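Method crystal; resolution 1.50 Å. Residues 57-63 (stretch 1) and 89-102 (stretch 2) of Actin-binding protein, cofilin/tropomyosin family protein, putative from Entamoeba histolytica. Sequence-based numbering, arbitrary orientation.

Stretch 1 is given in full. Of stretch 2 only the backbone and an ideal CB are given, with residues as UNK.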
# COMPACT_ATOMS: atom_id res chain seq x y z
N GLU A 57 12.74 -6.35 -4.50
CA GLU A 57 12.71 -7.80 -4.38
C GLU A 57 13.20 -8.33 -3.08
O GLU A 57 12.73 -9.42 -2.65
CB GLU A 57 13.64 -8.38 -5.50
CG GLU A 57 13.41 -9.90 -5.66
CD GLU A 57 14.49 -10.64 -6.40
OE1 GLU A 57 15.24 -10.01 -7.19
OE2 GLU A 57 14.53 -11.88 -6.19
N ASP A 58 14.01 -7.63 -2.38
CA ASP A 58 14.55 -8.06 -1.09
C ASP A 58 13.97 -7.44 0.15
O ASP A 58 14.56 -7.49 1.23
CB ASP A 58 16.07 -7.96 -1.09
CG ASP A 58 16.55 -6.56 -1.11
OD1 ASP A 58 15.75 -5.66 -1.44
OD2 ASP A 58 17.71 -6.33 -0.74
N ALA A 59 12.75 -6.81 -0.01
CA ALA A 59 12.20 -6.03 1.04
C ALA A 59 10.78 -6.43 1.44
O ALA A 59 10.03 -6.92 0.62
CB ALA A 59 12.21 -4.52 0.63
N LEU A 60 10.47 -6.07 2.66
CA LEU A 60 9.07 -6.06 3.19
C LEU A 60 8.59 -4.59 3.11
O LEU A 60 9.21 -3.73 3.72
CB LEU A 60 9.10 -6.56 4.65
CG LEU A 60 7.73 -6.99 5.14
CD1 LEU A 60 7.72 -7.47 6.63
CD2 LEU A 60 6.82 -5.87 5.23
N GLN A 61 7.51 -4.35 2.41
CA GLN A 61 7.01 -2.97 2.20
C GLN A 61 5.50 -2.93 2.26
O GLN A 61 4.84 -3.99 2.21
CB GLN A 61 7.55 -2.41 0.89
CG GLN A 61 9.06 -2.19 0.82
CD GLN A 61 9.55 -2.01 -0.57
OE1 GLN A 61 9.58 -2.92 -1.36
NE2 GLN A 61 9.80 -0.75 -0.92
N PHE A 62 4.90 -1.75 2.35
CA PHE A 62 3.52 -1.52 2.22
C PHE A 62 3.23 -0.41 1.25
O PHE A 62 4.12 0.46 1.15
CB PHE A 62 2.85 -1.18 3.56
CG PHE A 62 3.02 -2.28 4.62
CD1 PHE A 62 4.04 -2.25 5.52
CD2 PHE A 62 2.06 -3.26 4.67
CE1 PHE A 62 4.25 -3.32 6.45
CE2 PHE A 62 2.21 -4.24 5.64
CZ PHE A 62 3.24 -4.25 6.47
N ALA A 63 2.15 -0.35 0.60
CA ALA A 63 1.84 0.72 -0.28
C ALA A 63 0.41 1.07 -0.18
O ALA A 63 -0.50 0.27 0.12
CB ALA A 63 2.26 0.44 -1.73
N UNK A 89 13.70 -11.58 0.24
CA UNK A 89 13.93 -11.26 1.63
C UNK A 89 14.83 -12.37 2.26
O UNK A 89 14.54 -13.58 2.08
CB UNK A 89 12.60 -11.13 2.37
N UNK A 90 15.85 -11.91 2.91
CA UNK A 90 16.89 -12.83 3.42
C UNK A 90 16.50 -13.39 4.75
O UNK A 90 16.84 -14.54 5.01
CB UNK A 90 18.24 -12.13 3.54
N UNK A 91 15.81 -12.65 5.60
CA UNK A 91 15.52 -13.12 6.98
C UNK A 91 14.11 -13.65 7.12
O UNK A 91 13.16 -12.86 7.10
CB UNK A 91 15.73 -11.99 7.99
N UNK A 92 13.97 -14.96 7.42
CA UNK A 92 12.58 -15.45 7.54
C UNK A 92 11.88 -14.89 8.80
O UNK A 92 10.64 -14.84 8.75
CB UNK A 92 12.57 -16.98 7.58
N UNK A 93 12.63 -14.38 9.80
CA UNK A 93 12.00 -13.79 10.93
C UNK A 93 11.29 -12.47 10.48
O UNK A 93 10.23 -12.12 10.98
CB UNK A 93 13.03 -13.54 12.03
N UNK A 94 11.84 -11.76 9.49
CA UNK A 94 11.19 -10.56 9.03
C UNK A 94 9.89 -10.97 8.25
O UNK A 94 8.82 -10.37 8.39
CB UNK A 94 12.14 -9.74 8.16
N UNK A 95 9.91 -11.97 7.37
CA UNK A 95 8.71 -12.50 6.75
C UNK A 95 7.57 -12.84 7.75
O UNK A 95 6.44 -12.56 7.50
CB UNK A 95 9.08 -13.75 5.96
N UNK A 96 8.04 -13.41 8.84
CA UNK A 96 7.04 -13.87 9.86
C UNK A 96 6.32 -12.76 10.52
O UNK A 96 5.21 -13.04 11.04
CB UNK A 96 7.71 -14.71 10.95
N UNK A 97 6.90 -11.58 10.61
CA UNK A 97 6.22 -10.44 11.28
C UNK A 97 5.17 -9.81 10.40
O UNK A 97 4.38 -8.98 10.85
CB UNK A 97 7.24 -9.37 11.69
N UNK A 98 5.10 -10.15 9.13
CA UNK A 98 4.24 -9.51 8.19
C UNK A 98 2.81 -9.41 8.63
O UNK A 98 2.15 -8.35 8.62
CB UNK A 98 4.31 -10.25 6.85
N UNK A 99 2.19 -10.52 9.08
CA UNK A 99 0.81 -10.38 9.33
C UNK A 99 0.52 -9.50 10.55
O UNK A 99 -0.48 -8.74 10.51
CB UNK A 99 0.19 -11.77 9.50
N UNK A 100 1.24 -9.64 11.64
CA UNK A 100 0.98 -8.84 12.86
C UNK A 100 1.29 -7.33 12.50
O UNK A 100 0.50 -6.45 12.90
CB UNK A 100 1.84 -9.33 14.03
N UNK A 101 2.34 -7.10 11.72
CA UNK A 101 2.69 -5.69 11.37
C UNK A 101 1.58 -5.18 10.47
O UNK A 101 1.12 -4.02 10.61
CB UNK A 101 4.05 -5.58 10.68
N UNK A 102 1.15 -5.91 9.47
CA UNK A 102 0.06 -5.56 8.55
C UNK A 102 -1.20 -5.16 9.31
O UNK A 102 -1.87 -4.20 8.95
CB UNK A 102 -0.25 -6.73 7.62

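Position 89 lies where the two backbones come closest, its CA 4.2 Å from the CA of Asp58. Its ideal CB points sideways, 4.3 Å from Asp58 O, and the CB of Leu60 lies further along, so a flexible apolar chain able to turn inward would suit. The residue is Ile89: with chi1 m and chi2 t, its CD1 comes 4.2 Å from Leu60 CB and 3.6 Å from Ala59 O.

At 90 the ideal CB has no atom of stretch 1 close by, but the carboxylate of Asp58 makes a long polar or basic chain reasonable. Lys90 brings NZ to 4.1 Å from Asp58 CB without a salt bridge. Its backbone is tied more firmly: one water donates to Asp58 O (2.8 Å) and accepts from Lys90 N (3.0 Å).

Positions 91, 92 and 93 are out of reach of stretch 1, which therefore sets no preference; polar residues would be acceptable, and a phi of -70° at 92, in the first turn of the helix, admits proline. They are Lys91, at the N-cap position, Pro92 and Lys93.

At 94 CA-to-CB points toward stretch 1, with the ideal CB 5.2 Å from Leu60 CD1; a medium-sized aliphatic chain would fill the gap. Leu94 does so, CD1 to Leu60 CD1 being 3.9 Å.

Positions 95 and 96 point away and leave the choice wide. Arg95 folds back toward its own stretch, NH2 donating a weak hydrogen bond to Ile89 O (3.4 Å); Ala96 makes no contact with stretch 1.

Position 97 points sideways, its ideal CB 5.4 Å from Leu60 CD1, so a small or branched apolar residue could graze that methyl. Val97 does, CG1 to Leu60 CD1 at 4.2 Å.

The ideal CB of 98 is 4.4 Å from Leu60 CD1, and Phe62 lies beyond. Leucine or a longer, flexible apolar chain would suit. The residue is Met98, as selenomethionine: CE reaches 3.3 Å from Leu60 CD2, while SE sits 3.5 Å from Phe62 CZ, oblique to the ring at 56° off its normal.

At 99 CA-to-CB points away and 100 is out of reach; neither ideal CB has an atom of stretch 1 close by, so polar and apolar residues alike would suit. Ser99 and Ile100 make no contact with stretch 1.

At 101 CB points toward stretch 1, 4.5 Å from Phe62 CZ, favouring an aliphatic residue. Leu101 places CD2 3.8 Å from Phe62 CE1, at the ring edge.

At 102 the sideways ideal CB is 4.0 Å from Phe62 CE2, so a chain whose first carbons are apolar would suit. Lys102 packs its CB 4.0 Å from Phe62 CE2, then leads its amine away.

Stretch 2 (89-102) IKKPKLRAVMSILK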
# COMPACT_ATOMS: atom_id res chain seq x y z
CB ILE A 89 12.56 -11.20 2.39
CG1 ILE A 89 11.78 -9.91 2.06
CG2 ILE A 89 12.84 -11.20 3.86
CD1 ILE A 89 10.36 -9.96 2.56
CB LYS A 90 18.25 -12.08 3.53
CG LYS A 90 18.88 -11.67 2.18
CD LYS A 90 18.78 -12.70 1.04
CE LYS A 90 19.27 -12.13 -0.35
NZ LYS A 90 18.31 -11.36 -1.29
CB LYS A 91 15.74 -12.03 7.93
CG LYS A 91 17.18 -11.44 7.81
CD LYS A 91 17.54 -10.50 8.94
CE LYS A 91 16.55 -9.34 9.12
NZ LYS A 91 16.18 -8.55 7.89
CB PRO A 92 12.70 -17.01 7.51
CG PRO A 92 14.14 -17.29 7.67
CD PRO A 92 14.95 -16.07 7.33
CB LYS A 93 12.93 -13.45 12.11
CG LYS A 93 13.77 -14.53 12.78
CD LYS A 93 13.09 -15.86 12.97
CE LYS A 93 14.05 -16.78 13.77
NZ LYS A 93 13.88 -18.20 13.43
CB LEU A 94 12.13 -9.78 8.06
CG LEU A 94 11.54 -8.52 7.38
CD1 LEU A 94 11.19 -7.50 8.39
CD2 LEU A 94 12.51 -8.00 6.32
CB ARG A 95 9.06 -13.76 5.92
CG ARG A 95 10.10 -13.65 4.80
CD ARG A 95 10.21 -15.01 4.00
NE ARG A 95 11.09 -14.83 2.90
CZ ARG A 95 10.65 -14.33 1.74
NH1 ARG A 95 9.41 -14.13 1.59
NH2 ARG A 95 11.48 -14.23 0.73
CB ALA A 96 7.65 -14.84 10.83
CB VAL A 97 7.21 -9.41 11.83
CG1 VAL A 97 7.61 -8.40 10.75
CG2 VAL A 97 6.67 -8.77 13.06
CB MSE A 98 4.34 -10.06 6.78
CG MSE A 98 3.28 -9.58 5.84
SE MSE A 98 3.38 -7.64 5.61
CE MSE A 98 4.28 -7.52 3.89
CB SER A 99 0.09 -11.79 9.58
OG SER A 99 0.06 -12.55 8.37
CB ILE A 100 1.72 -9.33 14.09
CG1 ILE A 100 1.15 -8.73 15.32
CG2 ILE A 100 3.18 -9.25 13.98
CD1 ILE A 100 1.61 -9.37 16.59
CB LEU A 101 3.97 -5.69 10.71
CG LEU A 101 4.47 -4.31 10.17
CD1 LEU A 101 4.42 -3.26 11.25
CD2 LEU A 101 5.86 -4.49 9.63
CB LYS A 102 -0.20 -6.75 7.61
CG LYS A 102 -1.25 -6.52 6.61
CD LYS A 102 -1.72 -7.93 5.99
CE LYS A 102 -0.63 -8.68 5.35
NZ LYS A 102 -1.13 -9.90 4.67
O HOH W 1 16.38 -9.01 2.78
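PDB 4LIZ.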